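Local structure of uncharacterized protein YLR132C (6PFQ) at residues T39-G51 with H154-Q166. The protein binds UMP and probably acts as a U6 snRNA phosphodiesterase, an exoribonuclease of the 2H superfamily that trims the RNA end. Sequence-based numbering, arbitrary orientation.
Sequences THHRNSFEPLHRG and HVSFGVAQNAYLQ
Glu46 and Val159 form an antiparallel hydrogen-bonded pair where the short edge strand 46-47 joins strand 154-161 in one of the sheets of this 2H phosphodiesterase fold. Glu46 N gives a 2.7 Å bond to Val159 O, and Glu46 O accepts from Val159 N. Leu48 N continues the ladder to Phe157 O. Phe157 and Gly158 make a classic bulge opposite Leu115. Packing is tight here: Gly158 CA lies 3.1 Å from Glu46 O, and a side chain on Gly158 would run into Phe45 CB. With CG anti to the carbonyl carbon (chi1 -65°), the Phe45 ring brings CD1 to 3.6 Å from Ala160 CB, with Val159 N at its edge. Leu48 crosses Val159 at about a right angle, CD2 on CG1, while its CD1 meets Ser156 CB at 3.8 Å. Ser156 and His154 belong to the UMP site, so this end of the contact borders it. The other end is looser. Gln161 and Ala163 are exposed, and a water links Ser44 O to Gln161 N. Asn43 ND2 donates to Gln161 O and touches Ala163 CB. With an alanine here, Gln161 O is likely to lose this donor. The bond is nearly straight: Asn43 ND2 lies 2.8 Å from Gln161 O, which sits in the amide plane, whereas ND2 stands above the carbonyl plane.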
# COMPACT_ATOMS: atom_id res chain seq x y z
N THR A 39 20.29 15.14 -4.90
CA THR A 39 21.72 14.97 -5.16
C THR A 39 21.96 14.19 -6.44
O THR A 39 22.87 14.51 -7.22
CB THR A 39 22.36 14.24 -3.99
OG1 THR A 39 22.35 15.10 -2.86
CG2 THR A 39 23.77 13.78 -4.33
N HIS A 40 21.14 13.17 -6.69
CA HIS A 40 21.33 12.30 -7.84
C HIS A 40 20.47 12.68 -9.03
O HIS A 40 20.38 11.89 -9.97
CB HIS A 40 21.06 10.86 -7.41
CG HIS A 40 22.13 10.32 -6.52
ND1 HIS A 40 23.19 9.58 -7.00
CD2 HIS A 40 22.34 10.45 -5.20
CE1 HIS A 40 23.99 9.26 -6.00
NE2 HIS A 40 23.49 9.77 -4.89
N HIS A 41 19.85 13.87 -9.00
CA HIS A 41 19.05 14.37 -10.12
C HIS A 41 17.94 13.38 -10.49
O HIS A 41 17.65 13.14 -11.67
CB HIS A 41 19.94 14.69 -11.32
CG HIS A 41 21.02 15.66 -11.00
ND1 HIS A 41 22.34 15.29 -10.88
CD2 HIS A 41 20.97 16.98 -10.69
CE1 HIS A 41 23.07 16.34 -10.54
NE2 HIS A 41 22.26 17.38 -10.42
N ARG A 42 17.30 12.83 -9.45
CA ARG A 42 16.14 11.96 -9.60
C ARG A 42 14.87 12.69 -9.18
O ARG A 42 14.91 13.65 -8.41
CB ARG A 42 16.28 10.71 -8.73
CG ARG A 42 17.54 9.93 -8.96
CD ARG A 42 17.28 8.80 -9.90
NE ARG A 42 18.42 7.91 -10.04
CZ ARG A 42 18.32 6.68 -10.53
NH1 ARG A 42 17.12 6.20 -10.91
NH2 ARG A 42 19.40 5.93 -10.65
N ASN A 43 13.73 12.19 -9.67
CA ASN A 43 12.44 12.69 -9.20
C ASN A 43 12.24 12.43 -7.71
O ASN A 43 12.67 11.40 -7.16
CB ASN A 43 11.31 12.02 -10.00
CG ASN A 43 11.07 12.69 -11.34
OD1 ASN A 43 11.69 13.68 -11.66
ND2 ASN A 43 10.15 12.13 -12.14
N SER A 44 11.61 13.38 -7.04
CA SER A 44 11.29 13.29 -5.62
C SER A 44 9.92 12.64 -5.36
O SER A 44 9.02 12.64 -6.19
CB SER A 44 11.32 14.68 -4.98
OG SER A 44 12.68 15.05 -4.75
N PHE A 45 9.79 12.11 -4.14
CA PHE A 45 8.58 11.46 -3.66
C PHE A 45 7.67 12.45 -2.97
O PHE A 45 8.11 13.19 -2.08
CB PHE A 45 8.97 10.34 -2.69
CG PHE A 45 9.74 9.23 -3.34
CD1 PHE A 45 9.07 8.23 -4.06
CD2 PHE A 45 11.14 9.20 -3.27
CE1 PHE A 45 9.79 7.21 -4.68
CE2 PHE A 45 11.88 8.18 -3.90
CZ PHE A 45 11.19 7.19 -4.60
N GLU A 46 6.43 12.52 -3.44
CA GLU A 46 5.40 13.27 -2.71
C GLU A 46 4.99 12.48 -1.47
O GLU A 46 4.65 11.29 -1.58
CB GLU A 46 4.17 13.50 -3.62
CG GLU A 46 3.02 14.24 -2.93
CD GLU A 46 3.30 15.69 -2.72
OE1 GLU A 46 4.33 16.20 -3.20
OE2 GLU A 46 2.47 16.34 -2.06
N PRO A 47 5.03 13.08 -0.28
CA PRO A 47 4.58 12.36 0.93
C PRO A 47 3.12 11.99 0.83
O PRO A 47 2.28 12.82 0.46
CB PRO A 47 4.83 13.38 2.05
CG PRO A 47 6.01 14.18 1.51
CD PRO A 47 5.66 14.37 0.05
N LEU A 48 2.79 10.73 1.14
CA LEU A 48 1.40 10.27 1.07
C LEU A 48 0.61 10.51 2.35
O LEU A 48 -0.61 10.30 2.36
CB LEU A 48 1.37 8.76 0.76
CG LEU A 48 1.81 8.41 -0.66
CD1 LEU A 48 2.02 6.87 -0.79
CD2 LEU A 48 0.72 8.90 -1.61
N HIS A 49 1.26 10.94 3.42
CA HIS A 49 0.53 11.15 4.66
C HIS A 49 0.01 12.58 4.82
O HIS A 49 -0.67 12.87 5.82
CB HIS A 49 1.41 10.79 5.86
CG HIS A 49 2.60 11.68 6.07
ND1 HIS A 49 3.69 11.70 5.21
CD2 HIS A 49 2.91 12.54 7.08
CE1 HIS A 49 4.59 12.56 5.67
NE2 HIS A 49 4.14 13.08 6.80
N ARG A 50 0.27 13.45 3.86
CA ARG A 50 -0.11 14.86 4.00
C ARG A 50 -0.73 15.35 2.71
O ARG A 50 -0.34 14.92 1.62
CB ARG A 50 1.08 15.75 4.34
CG ARG A 50 1.54 15.63 5.77
CD ARG A 50 2.61 16.67 6.09
NE ARG A 50 3.11 16.52 7.45
CZ ARG A 50 2.51 16.99 8.54
NH1 ARG A 50 1.36 17.65 8.44
NH2 ARG A 50 3.06 16.80 9.74
N GLY A 51 -1.70 16.25 2.84
CA GLY A 51 -2.25 16.94 1.70
C GLY A 51 -1.81 18.40 1.73
O GLY A 51 -0.87 18.77 2.42
N HIS A 154 2.66 -4.41 1.88
CA HIS A 154 3.53 -3.27 2.17
C HIS A 154 2.70 -2.06 2.58
O HIS A 154 1.48 -2.03 2.40
CB HIS A 154 4.38 -2.91 0.95
CG HIS A 154 3.56 -2.44 -0.22
ND1 HIS A 154 2.93 -3.31 -1.09
CD2 HIS A 154 3.28 -1.19 -0.67
CE1 HIS A 154 2.31 -2.62 -2.04
NE2 HIS A 154 2.49 -1.33 -1.79
N VAL A 155 3.38 -1.05 3.14
CA VAL A 155 2.81 0.30 3.28
C VAL A 155 3.62 1.23 2.40
O VAL A 155 4.84 1.29 2.54
CB VAL A 155 2.87 0.80 4.73
CG1 VAL A 155 2.41 2.32 4.79
CG2 VAL A 155 2.06 -0.14 5.64
N SER A 156 2.93 2.01 1.53
CA SER A 156 3.61 3.04 0.76
C SER A 156 3.61 4.36 1.52
O SER A 156 2.60 4.75 2.13
CB SER A 156 2.94 3.23 -0.61
OG SER A 156 3.21 2.10 -1.42
N PHE A 157 4.75 5.05 1.47
CA PHE A 157 4.92 6.30 2.20
C PHE A 157 5.06 7.52 1.30
O PHE A 157 4.79 8.64 1.74
CB PHE A 157 6.14 6.22 3.13
CG PHE A 157 5.97 5.21 4.24
CD1 PHE A 157 5.27 5.56 5.38
CD2 PHE A 157 6.46 3.92 4.11
CE1 PHE A 157 5.08 4.64 6.42
CE2 PHE A 157 6.27 3.00 5.13
CZ PHE A 157 5.56 3.34 6.27
N GLY A 158 5.52 7.33 0.07
CA GLY A 158 5.71 8.45 -0.83
C GLY A 158 5.48 7.98 -2.24
O GLY A 158 5.47 6.78 -2.50
N VAL A 159 5.30 8.93 -3.16
CA VAL A 159 5.05 8.53 -4.54
C VAL A 159 5.74 9.52 -5.46
O VAL A 159 5.63 10.74 -5.27
CB VAL A 159 3.53 8.43 -4.83
CG1 VAL A 159 2.83 9.77 -4.61
CG2 VAL A 159 3.30 7.87 -6.27
N ALA A 160 6.49 9.00 -6.42
CA ALA A 160 7.20 9.82 -7.41
C ALA A 160 6.67 9.53 -8.81
O ALA A 160 6.15 8.43 -9.07
CB ALA A 160 8.70 9.53 -7.38
N GLN A 161 6.80 10.50 -9.71
CA GLN A 161 6.47 10.28 -11.11
C GLN A 161 7.59 9.51 -11.78
O GLN A 161 8.77 9.72 -11.51
CB GLN A 161 6.28 11.63 -11.83
CG GLN A 161 5.08 12.39 -11.28
CD GLN A 161 4.86 13.74 -11.96
OE1 GLN A 161 3.76 14.01 -12.44
NE2 GLN A 161 5.88 14.58 -11.97
N ASN A 162 7.21 8.59 -12.66
CA ASN A 162 8.22 7.88 -13.45
C ASN A 162 8.66 8.78 -14.59
O ASN A 162 7.92 8.96 -15.57
CB ASN A 162 7.65 6.56 -13.96
CG ASN A 162 8.63 5.78 -14.83
OD1 ASN A 162 9.82 6.16 -14.96
ND2 ASN A 162 8.15 4.67 -15.41
N ALA A 163 9.87 9.35 -14.49
CA ALA A 163 10.36 10.21 -15.57
C ALA A 163 10.56 9.45 -16.87
O ALA A 163 10.57 10.07 -17.95
CB ALA A 163 11.68 10.88 -15.19
N TYR A 164 10.64 8.13 -16.83
CA TYR A 164 10.99 7.35 -18.01
C TYR A 164 9.78 6.64 -18.58
O TYR A 164 9.94 5.71 -19.39
CB TYR A 164 12.11 6.35 -17.68
CG TYR A 164 13.28 7.12 -17.13
CD1 TYR A 164 14.24 7.65 -17.98
CD2 TYR A 164 13.39 7.37 -15.76
CE1 TYR A 164 15.29 8.41 -17.48
CE2 TYR A 164 14.44 8.12 -15.25
CZ TYR A 164 15.39 8.62 -16.12
OH TYR A 164 16.43 9.35 -15.62
N LEU A 165 8.58 7.06 -18.18
CA LEU A 165 7.33 6.42 -18.55
C LEU A 165 7.21 6.18 -20.05
O LEU A 165 6.69 5.13 -20.48
CB LEU A 165 6.15 7.29 -18.09
CG LEU A 165 4.77 6.82 -18.55
CD1 LEU A 165 4.50 5.41 -17.98
CD2 LEU A 165 3.73 7.79 -18.05
N GLN A 166 7.59 7.15 -20.86
CA GLN A 166 7.36 7.02 -22.30
C GLN A 166 8.62 6.60 -23.04
O GLN A 166 8.63 6.62 -24.26
CB GLN A 166 6.81 8.32 -22.90
CG GLN A 166 5.57 8.82 -22.11
CD GLN A 166 5.03 10.15 -22.66
OE1 GLN A 166 4.57 10.21 -23.82
NE2 GLN A 166 5.04 11.20 -21.81
O HOH W 1 8.21 12.69 -8.82
O HOH W 2 4.21 8.94 4.56